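Local structure of ferric uptake regulation protein (2W57) at residues V68-F73 and S78-S83; Q85-H90 and V106-Q111. The protein probably acts as an iron-responsive repressor that binds DNA as a dimer to control genes of iron uptake, with metal binding governing its activity. All coordinates share one frame; numbering follows the deposited sequence.

Contact 1 of 2, residues V68-F73 and S78-S83; sequences VTRHHF and SVFELS. With ZN (zinc ion), chain D.
R70 lies alongside F80 and S78 on one side of an antiparallel strand pair, 68-72 with 78-82, and every part of its side chain meets one or the other. CB starts beside the ring, with F80 CE1 3.9 Å away. CG sits over the ring face, 3.9 Å from the F80 centroid, as a CH-pi contact. CD meets S78, and a bend at chi3 (-81°) turns the guanidinium so that one face lies over F80 CZ while NH1 reaches S78. That last bond, R70 NH1 to S78 OG at 3.0 Å, runs in the guanidinium plane. V68 CG2 meets the same phenyl ring at its edge. The backbones are tied by H71 N to V79 O at 2.8 Å, the return bond V79 N to H71 O, and T69 N to E81 O. The side bearing H71, V79 and E81 serves a metal. E81 OE2 binds a zinc ion at 2.1 Å and accepts a hydrogen bond from H71 NE2 at 2.6 Å on its anti side, bent to 130° and tilted from the ring plane, so H71 acts as a second-shell partner; its ND1 is held by Y128. At the turn end, V79 CG2 packs over the face of F73. The arrangement is a beta hairpin following helix 52-64, consistent with the wing of a winged-helix DNA-binding domain, carrying one ligand of a four-residue zinc site.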
ATOM      1  N   VAL A  68       2.754  -6.735  14.978  1.00 25.10           N
ATOM      2  CA  VAL A  68       3.307  -5.899  13.911  1.00 25.25           C
ATOM      3  C   VAL A  68       2.214  -5.160  13.131  1.00 25.80           C
ATOM      4  O   VAL A  68       1.031  -5.509  13.211  1.00 25.90           O
ATOM      5  CB  VAL A  68       4.204  -6.702  12.916  1.00 25.48           C
ATOM      6  CG1 VAL A  68       5.348  -7.412  13.626  1.00 25.01           C
ATOM      7  CG2 VAL A  68       3.380  -7.700  12.074  1.00 25.59           C
ATOM      8  N   THR A  69       2.627  -4.138  12.386  1.00 26.36           N
ATOM      9  CA  THR A  69       1.769  -3.435  11.442  1.00 26.91           C
ATOM     10  C   THR A  69       2.349  -3.647  10.055  1.00 27.37           C
ATOM     11  O   THR A  69       3.562  -3.480   9.859  1.00 27.64           O
ATOM     12  CB  THR A  69       1.757  -1.918  11.718  1.00 26.98           C
ATOM     13  OG1 THR A  69       1.277  -1.667  13.050  1.00 27.82           O
ATOM     14  CG2 THR A  69       0.859  -1.188  10.715  1.00 27.32           C
ATOM     15  N   ARG A  70       1.494  -4.015   9.098  1.00 27.74           N
ATOM     16  CA  ARG A  70       1.913  -4.137   7.702  1.00 27.79           C
ATOM     17  C   ARG A  70       1.647  -2.856   6.928  1.00 28.08           C
ATOM     18  O   ARG A  70       0.537  -2.333   6.951  1.00 27.62           O
ATOM     19  CB  ARG A  70       1.234  -5.316   6.986  1.00 27.25           C
ATOM     20  CG  ARG A  70       2.013  -5.751   5.736  1.00 27.33           C
ATOM     21  CD  ARG A  70       1.175  -6.421   4.642  1.00 26.71           C
ATOM     22  NE  ARG A  70       0.921  -7.838   4.899  1.00 26.21           N
ATOM     23  CZ  ARG A  70       1.342  -8.856   4.141  1.00 26.42           C
ATOM     24  NH1 ARG A  70       2.068  -8.668   3.032  1.00 24.23           N
ATOM     25  NH2 ARG A  70       1.017 -10.091   4.502  1.00 27.52           N
ATOM     26  N   HIS A  71       2.675  -2.376   6.232  1.00 28.86           N
ATOM     27  CA  HIS A  71       2.527  -1.279   5.277  1.00 29.90           C
ATOM     28  C   HIS A  71       2.776  -1.766   3.859  1.00 30.42           C
ATOM     29  O   HIS A  71       3.761  -2.464   3.609  1.00 30.64           O
ATOM     30  CB  HIS A  71       3.526  -0.164   5.582  1.00 30.25           C
ATOM     31  CG  HIS A  71       3.344   0.469   6.923  1.00 31.21           C
ATOM     32  ND1 HIS A  71       2.393   1.440   7.166  1.00 32.86           N
ATOM     33  CD2 HIS A  71       3.996   0.278   8.094  1.00 31.16           C
ATOM     34  CE1 HIS A  71       2.462   1.812   8.431  1.00 33.35           C
ATOM     35  NE2 HIS A  71       3.430   1.124   9.015  1.00 33.60           N
ATOM     36  N   HIS A  72       1.904  -1.381   2.927  1.00 31.06           N
ATOM     37  CA  HIS A  72       2.100  -1.715   1.512  1.00 31.48           C
ATOM     38  C   HIS A  72       2.725  -0.544   0.764  1.00 32.41           C
ATOM     39  O   HIS A  72       2.066   0.471   0.540  1.00 33.01           O
ATOM     40  CB  HIS A  72       0.777  -2.074   0.870  1.00 30.89           C
ATOM     41  CG  HIS A  72       0.122  -3.276   1.467  1.00 31.02           C
ATOM     42  ND1 HIS A  72       0.245  -4.538   0.920  1.00 30.95           N
ATOM     43  CD2 HIS A  72      -0.682  -3.409   2.549  1.00 30.04           C
ATOM     44  CE1 HIS A  72      -0.449  -5.397   1.647  1.00 30.52           C
ATOM     45  NE2 HIS A  72      -1.017  -4.738   2.643  1.00 30.33           N
ATOM     46  N   PHE A  73       3.992  -0.670   0.384  1.00 33.43           N
ATOM     47  CA  PHE A  73       4.710   0.435  -0.265  1.00 34.25           C
ATOM     48  C   PHE A  73       4.399   0.520  -1.745  1.00 35.43           C
ATOM     49  O   PHE A  73       3.550  -0.221  -2.246  1.00 35.55           O
ATOM     50  CB  PHE A  73       6.211   0.294  -0.051  1.00 33.72           C
ATOM     51  CG  PHE A  73       6.693   0.902   1.222  1.00 33.08           C
ATOM     52  CD1 PHE A  73       5.789   1.373   2.175  1.00 31.66           C
ATOM     53  CD2 PHE A  73       8.059   0.983   1.490  1.00 32.96           C
ATOM     54  CE1 PHE A  73       6.233   1.935   3.362  1.00 31.78           C
ATOM     55  CE2 PHE A  73       8.517   1.538   2.686  1.00 32.53           C
ATOM     56  CZ  PHE A  73       7.603   2.018   3.622  1.00 32.40           C
ATOM     57  N   SER A  78       5.714  -5.018   0.774  1.00 29.13           N
ATOM     58  CA  SER A  78       5.165  -4.903   2.124  1.00 28.10           C
ATOM     59  C   SER A  78       6.319  -4.803   3.095  1.00 27.51           C
ATOM     60  O   SER A  78       7.232  -5.625   3.063  1.00 27.29           O
ATOM     61  CB  SER A  78       4.357  -6.137   2.515  1.00 27.92           C
ATOM     62  OG  SER A  78       3.343  -6.431   1.580  1.00 29.44           O
ATOM     63  N   VAL A  79       6.283  -3.798   3.961  1.00 26.88           N
ATOM     64  CA  VAL A  79       7.236  -3.695   5.061  1.00 25.96           C
ATOM     65  C   VAL A  79       6.491  -3.766   6.388  1.00 25.58           C
ATOM     66  O   VAL A  79       5.326  -3.343   6.507  1.00 25.60           O
ATOM     67  CB  VAL A  79       8.132  -2.415   4.988  1.00 25.78           C
ATOM     68  CG1 VAL A  79       9.025  -2.441   3.754  1.00 26.30           C
ATOM     69  CG2 VAL A  79       7.303  -1.157   4.986  1.00 26.11           C
ATOM     70  N   PHE A  80       7.173  -4.309   7.383  1.00 25.00           N
ATOM     71  CA  PHE A  80       6.600  -4.525   8.683  1.00 24.58           C
ATOM     72  C   PHE A  80       7.396  -3.746   9.726  1.00 25.17           C
ATOM     73  O   PHE A  80       8.550  -3.382   9.504  1.00 25.06           O
ATOM     74  CB  PHE A  80       6.607  -6.019   9.008  1.00 24.17           C
ATOM     75  CG  PHE A  80       5.828  -6.875   8.023  1.00 23.52           C
ATOM     76  CD1 PHE A  80       4.554  -7.335   8.341  1.00 21.99           C
ATOM     77  CD2 PHE A  80       6.383  -7.238   6.790  1.00 22.45           C
ATOM     78  CE1 PHE A  80       3.838  -8.136   7.455  1.00 22.41           C
ATOM     79  CE2 PHE A  80       5.674  -8.030   5.888  1.00 22.26           C
ATOM     80  CZ  PHE A  80       4.393  -8.480   6.220  1.00 22.81           C
ATOM     81  N   GLU A  81       6.760  -3.487  10.858  1.00 25.79           N
ATOM     82  CA  GLU A  81       7.378  -2.819  11.989  1.00 26.62           C
ATOM     83  C   GLU A  81       6.581  -3.263  13.201  1.00 27.08           C
ATOM     84  O   GLU A  81       5.453  -3.732  13.048  1.00 26.89           O
ATOM     85  CB  GLU A  81       7.333  -1.287  11.839  1.00 26.13           C
ATOM     86  CG  GLU A  81       5.951  -0.697  11.529  1.00 26.57           C
ATOM     87  CD  GLU A  81       5.911   0.826  11.627  1.00 27.29           C
ATOM     88  OE1 GLU A  81       6.438   1.368  12.629  1.00 30.83           O
ATOM     89  OE2 GLU A  81       5.349   1.493  10.719  1.00 25.78           O
ATOM     90  N   LEU A  82       7.176  -3.142  14.388  1.00 27.89           N
ATOM     91  CA  LEU A  82       6.480  -3.443  15.629  1.00 28.89           C
ATOM     92  C   LEU A  82       5.490  -2.328  15.880  1.00 29.59           C
ATOM     93  O   LEU A  82       5.771  -1.177  15.555  1.00 29.53           O
ATOM     94  CB  LEU A  82       7.468  -3.540  16.791  1.00 28.91           C
ATOM     95  CG  LEU A  82       8.394  -4.766  16.802  1.00 30.15           C
ATOM     96  CD1 LEU A  82       9.656  -4.501  17.621  1.00 30.47           C
ATOM     97  CD2 LEU A  82       7.672  -6.032  17.306  1.00 30.84           C
ATOM     98  N   SER A  83       4.330  -2.669  16.436  1.00 30.63           N
ATOM     99  CA  SER A  83       3.282  -1.687  16.727  1.00 31.73           C
ATOM    100  C   SER A  83       3.709  -0.649  17.763  1.00 32.87           C
ATOM    101  O   SER A  83       4.572  -0.914  18.595  1.00 33.12           O
ATOM    102  CB  SER A  83       2.014  -2.391  17.216  1.00 31.41           C
ATOM    103  OG  SER A  83       1.527  -3.284  16.238  1.00 31.20           O
TER
HETATM  104 ZN    ZN D 202       6.637   3.107  10.602  1.00 43.51          ZN

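Contact 2 of 2, residues Q85-H90 and V106-Q111; sequences QHHHDH and VIEQRQ. With ZN (zinc ion), chain C; ZN (zinc ion), chain D.
With H87 CG swung opposite its main-chain N (chi1 173°) and the E108 chain folded over at chi2 (-46°), an imidazole from segment 85-90 and a carboxylate from helix 105-117 come from opposite directions to one zinc ion. D89, from the same segment as H87, adds a third group. H87 NE2 binds the metal at 2.3 Å. D89 OD2 is 1.9 Å from it and E108 OE2 2.1 Å; H125, on strand 121-132, completes the site. D89 OD1 lies farther from the zinc, at 2.7 Å, so this carboxylate binds in an asymmetric, nearly bidentate way, OD2 much the nearer. The D89 and E108 carboxylates are nearly coplanar, whereas the H87 ring stands almost perpendicular to that of E108 and presents its edge to OE2. Between the segments, D89 OD2 and E108 OE2 are 3.1 Å apart without being hydrogen-bonded: both are metal ligands. H88 and H90 bind the other zinc through NE2, at 2.1 Å and 2.4 Å, so successive residues from H87 to H90 feed two sites by turns. The zinc's positive charge probably offsets the negative charges of the D89 and E108 carboxylates, which lets their oxygens lie close together, and the ion itself is the link between the segments: direct burial is slight, and the helix is joined to segment 85-90 chiefly through coordination.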
ATOM      1  N   GLN A  85       1.486   3.027  19.726  1.00 38.25           N
ATOM      2  CA  GLN A  85       0.426   4.046  19.731  1.00 39.31           C
ATOM      3  C   GLN A  85       0.912   5.347  19.068  1.00 39.48           C
ATOM      4  O   GLN A  85       0.116   6.079  18.465  1.00 39.99           O
ATOM      5  CB  GLN A  85      -0.034   4.345  21.157  1.00 39.32           C
ATOM      6  CG  GLN A  85      -0.377   3.114  22.024  1.00 40.41           C
ATOM      7  CD  GLN A  85      -0.558   3.465  23.517  1.00 41.01           C
ATOM      8  OE1 GLN A  85      -0.835   4.619  23.876  1.00 43.01           O
ATOM      9  NE2 GLN A  85      -0.402   2.461  24.387  1.00 41.83           N
ATOM     10  N   HIS A  86       2.216   5.617  19.171  1.00 39.59           N
ATOM     11  CA  HIS A  86       2.845   6.798  18.560  1.00 39.71           C
ATOM     12  C   HIS A  86       2.763   6.791  17.031  1.00 39.18           C
ATOM     13  O   HIS A  86       3.497   6.070  16.337  1.00 39.14           O
ATOM     14  CB  HIS A  86       4.299   6.957  19.017  1.00 40.13           C
ATOM     15  CG  HIS A  86       4.506   6.711  20.485  1.00 42.97           C
ATOM     16  ND1 HIS A  86       3.825   7.410  21.464  1.00 45.09           N
ATOM     17  CD2 HIS A  86       5.321   5.847  21.138  1.00 44.46           C
ATOM     18  CE1 HIS A  86       4.207   6.981  22.655  1.00 45.17           C
ATOM     19  NE2 HIS A  86       5.116   6.036  22.486  1.00 45.83           N
ATOM     20  N   HIS A  87       1.848   7.616  16.532  1.00 38.35           N
ATOM     21  CA  HIS A  87       1.579   7.781  15.116  1.00 37.49           C
ATOM     22  C   HIS A  87       2.765   8.379  14.368  1.00 36.99           C
ATOM     23  O   HIS A  87       3.356   9.363  14.815  1.00 36.91           O
ATOM     24  CB  HIS A  87       0.360   8.691  14.937  1.00 37.30           C
ATOM     25  CG  HIS A  87       0.083   9.058  13.513  1.00 37.87           C
ATOM     26  ND1 HIS A  87      -0.665   8.258  12.674  1.00 38.26           N
ATOM     27  CD2 HIS A  87       0.455  10.134  12.780  1.00 37.61           C
ATOM     28  CE1 HIS A  87      -0.738   8.825  11.482  1.00 38.69           C
ATOM     29  NE2 HIS A  87      -0.066   9.964  11.519  1.00 39.11           N
ATOM     30  N   HIS A  88       3.102   7.781  13.226  1.00 36.32           N
ATOM     31  CA  HIS A  88       4.005   8.422  12.270  1.00 35.51           C
ATOM     32  C   HIS A  88       3.615   8.151  10.797  1.00 35.16           C
ATOM     33  O   HIS A  88       2.763   7.306  10.493  1.00 34.92           O
ATOM     34  CB  HIS A  88       5.477   8.080  12.567  1.00 35.39           C
ATOM     35  CG  HIS A  88       5.785   6.614  12.520  1.00 35.41           C
ATOM     36  ND1 HIS A  88       5.420   5.740  13.522  1.00 35.80           N
ATOM     37  CD2 HIS A  88       6.440   5.872  11.597  1.00 35.60           C
ATOM     38  CE1 HIS A  88       5.830   4.523  13.215  1.00 35.26           C
ATOM     39  NE2 HIS A  88       6.455   4.576  12.054  1.00 35.66           N
ATOM     40  N   ASP A  89       4.223   8.917   9.900  1.00 34.39           N
ATOM     41  CA  ASP A  89       4.094   8.705   8.471  1.00 33.81           C
ATOM     42  C   ASP A  89       5.474   8.406   7.931  1.00 33.58           C
ATOM     43  O   ASP A  89       6.436   8.384   8.700  1.00 33.65           O
ATOM     44  CB  ASP A  89       3.474   9.928   7.815  1.00 33.53           C
ATOM     45  CG  ASP A  89       2.096  10.192   8.333  1.00 33.11           C
ATOM     46  OD1 ASP A  89       1.274   9.250   8.295  1.00 33.15           O
ATOM     47  OD2 ASP A  89       1.839  11.317   8.808  1.00 31.96           O
ATOM     48  N   HIS A  90       5.583   8.154   6.631  1.00 33.11           N
ATOM     49  CA  HIS A  90       6.816   7.580   6.115  1.00 33.09           C
ATOM     50  C   HIS A  90       7.343   8.278   4.895  1.00 33.16           C
ATOM     51  O   HIS A  90       6.612   8.597   3.970  1.00 32.95           O
ATOM     52  CB  HIS A  90       6.653   6.080   5.840  1.00 33.18           C
ATOM     53  CG  HIS A  90       6.040   5.319   6.976  1.00 32.74           C
ATOM     54  ND1 HIS A  90       4.680   5.309   7.219  1.00 32.47           N
ATOM     55  CD2 HIS A  90       6.599   4.542   7.935  1.00 32.83           C
ATOM     56  CE1 HIS A  90       4.431   4.563   8.281  1.00 33.69           C
ATOM     57  NE2 HIS A  90       5.577   4.081   8.731  1.00 33.35           N
ATOM     58  N   VAL A 106       1.184  20.474  10.693  1.00 36.63           N
ATOM     59  CA  VAL A 106       0.434  21.217   9.688  1.00 36.28           C
ATOM     60  C   VAL A 106      -0.323  20.234   8.784  1.00 36.09           C
ATOM     61  O   VAL A 106      -1.537  20.384   8.561  1.00 35.88           O
ATOM     62  CB  VAL A 106       1.348  22.181   8.871  1.00 36.31           C
ATOM     63  CG1 VAL A 106       0.554  22.884   7.788  1.00 36.02           C
ATOM     64  CG2 VAL A 106       2.029  23.215   9.792  1.00 35.68           C
ATOM     65  N   ILE A 107       0.392  19.218   8.299  1.00 35.50           N
ATOM     66  CA  ILE A 107      -0.226  18.143   7.535  1.00 35.00           C
ATOM     67  C   ILE A 107      -1.324  17.465   8.351  1.00 34.99           C
ATOM     68  O   ILE A 107      -2.452  17.338   7.873  1.00 34.98           O
ATOM     69  CB  ILE A 107       0.806  17.109   7.033  1.00 34.99           C
ATOM     70  CG1 ILE A 107       1.739  17.759   6.008  1.00 33.94           C
ATOM     71  CG2 ILE A 107       0.101  15.877   6.436  1.00 34.55           C
ATOM     72  CD1 ILE A 107       2.946  16.941   5.676  1.00 32.43           C
ATOM     73  N   GLU A 108      -1.017  17.065   9.583  1.00 34.84           N
ATOM     74  CA  GLU A 108      -2.035  16.446  10.428  1.00 35.10           C
ATOM     75  C   GLU A 108      -3.298  17.302  10.482  1.00 35.31           C
ATOM     76  O   GLU A 108      -4.390  16.784  10.274  1.00 35.58           O
ATOM     77  CB  GLU A 108      -1.517  16.136  11.840  1.00 35.06           C
ATOM     78  CG  GLU A 108      -0.445  15.030  11.945  1.00 35.52           C
ATOM     79  CD  GLU A 108      -0.758  13.766  11.131  1.00 36.42           C
ATOM     80  OE1 GLU A 108      -1.938  13.359  11.039  1.00 37.01           O
ATOM     81  OE2 GLU A 108       0.192  13.178  10.578  1.00 36.31           O
ATOM     82  N   GLN A 109      -3.143  18.609  10.710  1.00 35.68           N
ATOM     83  CA  GLN A 109      -4.284  19.544  10.775  1.00 35.82           C
ATOM     84  C   GLN A 109      -5.033  19.686   9.449  1.00 35.95           C
ATOM     85  O   GLN A 109      -6.269  19.693   9.426  1.00 35.96           O
ATOM     86  CB  GLN A 109      -3.834  20.922  11.286  1.00 36.04           C
ATOM     87  CG  GLN A 109      -4.938  22.014  11.345  1.00 36.51           C
ATOM     88  CD  GLN A 109      -6.157  21.629  12.206  1.00 37.90           C
ATOM     89  OE1 GLN A 109      -6.098  20.724  13.054  1.00 38.33           O
ATOM     90  NE2 GLN A 109      -7.269  22.327  11.983  1.00 37.52           N
ATOM     91  N   ARG A 110      -4.287  19.788   8.352  1.00 35.98           N
ATOM     92  CA  ARG A 110      -4.893  19.965   7.034  1.00 36.24           C
ATOM     93  C   ARG A 110      -5.830  18.825   6.646  1.00 36.40           C
ATOM     94  O   ARG A 110      -6.913  19.064   6.113  1.00 36.50           O
ATOM     95  CB  ARG A 110      -3.818  20.156   5.970  1.00 36.15           C
ATOM     96  CG  ARG A 110      -3.051  21.470   6.090  1.00 36.46           C
ATOM     97  CD  ARG A 110      -3.960  22.702   6.035  1.00 36.44           C
ATOM     98  NE  ARG A 110      -4.718  22.782   4.790  1.00 36.81           N
ATOM     99  CZ  ARG A 110      -6.031  22.992   4.711  1.00 37.60           C
ATOM    100  NH1 ARG A 110      -6.768  23.169   5.809  1.00 38.18           N
ATOM    101  NH2 ARG A 110      -6.611  23.044   3.520  1.00 36.74           N
ATOM    102  N   GLN A 111      -5.406  17.595   6.939  1.00 36.76           N
ATOM    103  CA  GLN A 111      -6.197  16.381   6.704  1.00 36.73           C
ATOM    104  C   GLN A 111      -7.598  16.467   7.331  1.00 37.17           C
ATOM    105  O   GLN A 111      -8.593  16.151   6.673  1.00 37.06           O
ATOM    106  CB  GLN A 111      -5.435  15.145   7.221  1.00 36.56           C
ATOM    107  CG  GLN A 111      -4.076  14.903   6.534  1.00 35.91           C
ATOM    108  CD  GLN A 111      -3.299  13.718   7.092  1.00 36.40           C
ATOM    109  OE1 GLN A 111      -3.647  13.162   8.133  1.00 37.53           O
ATOM    110  NE2 GLN A 111      -2.226  13.339   6.406  1.00 35.83           N
TER
HETATM  111 ZN    ZN C 201       0.096  11.291   9.684  1.00 40.76          ZN
HETATM  112 ZN    ZN D 202       6.637   3.107  10.602  1.00 43.51          ZN

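Both contacts are partly buried: V68, F73, V79, F80 and E81 are buried in contact 1, near the chain centre, while contact 2, farther out, runs from buried D89 to exposed H87. The first joins strands of one hairpin with backbone bonds, apolar packing and an arginine laid along a phenylalanine ring; the second joins a loop running into a strand to a helix, 16 residues apart at their closest ends, almost entirely through metal. They share no element, yet meet at one zinc ion, where E81 of contact 1 and H88 and H90 of contact 2 are ligands with H33. The H71 and H90 rings also pack edge-to-face. This site ties the hairpin to contact 2, whose helix also packs against the second subunit.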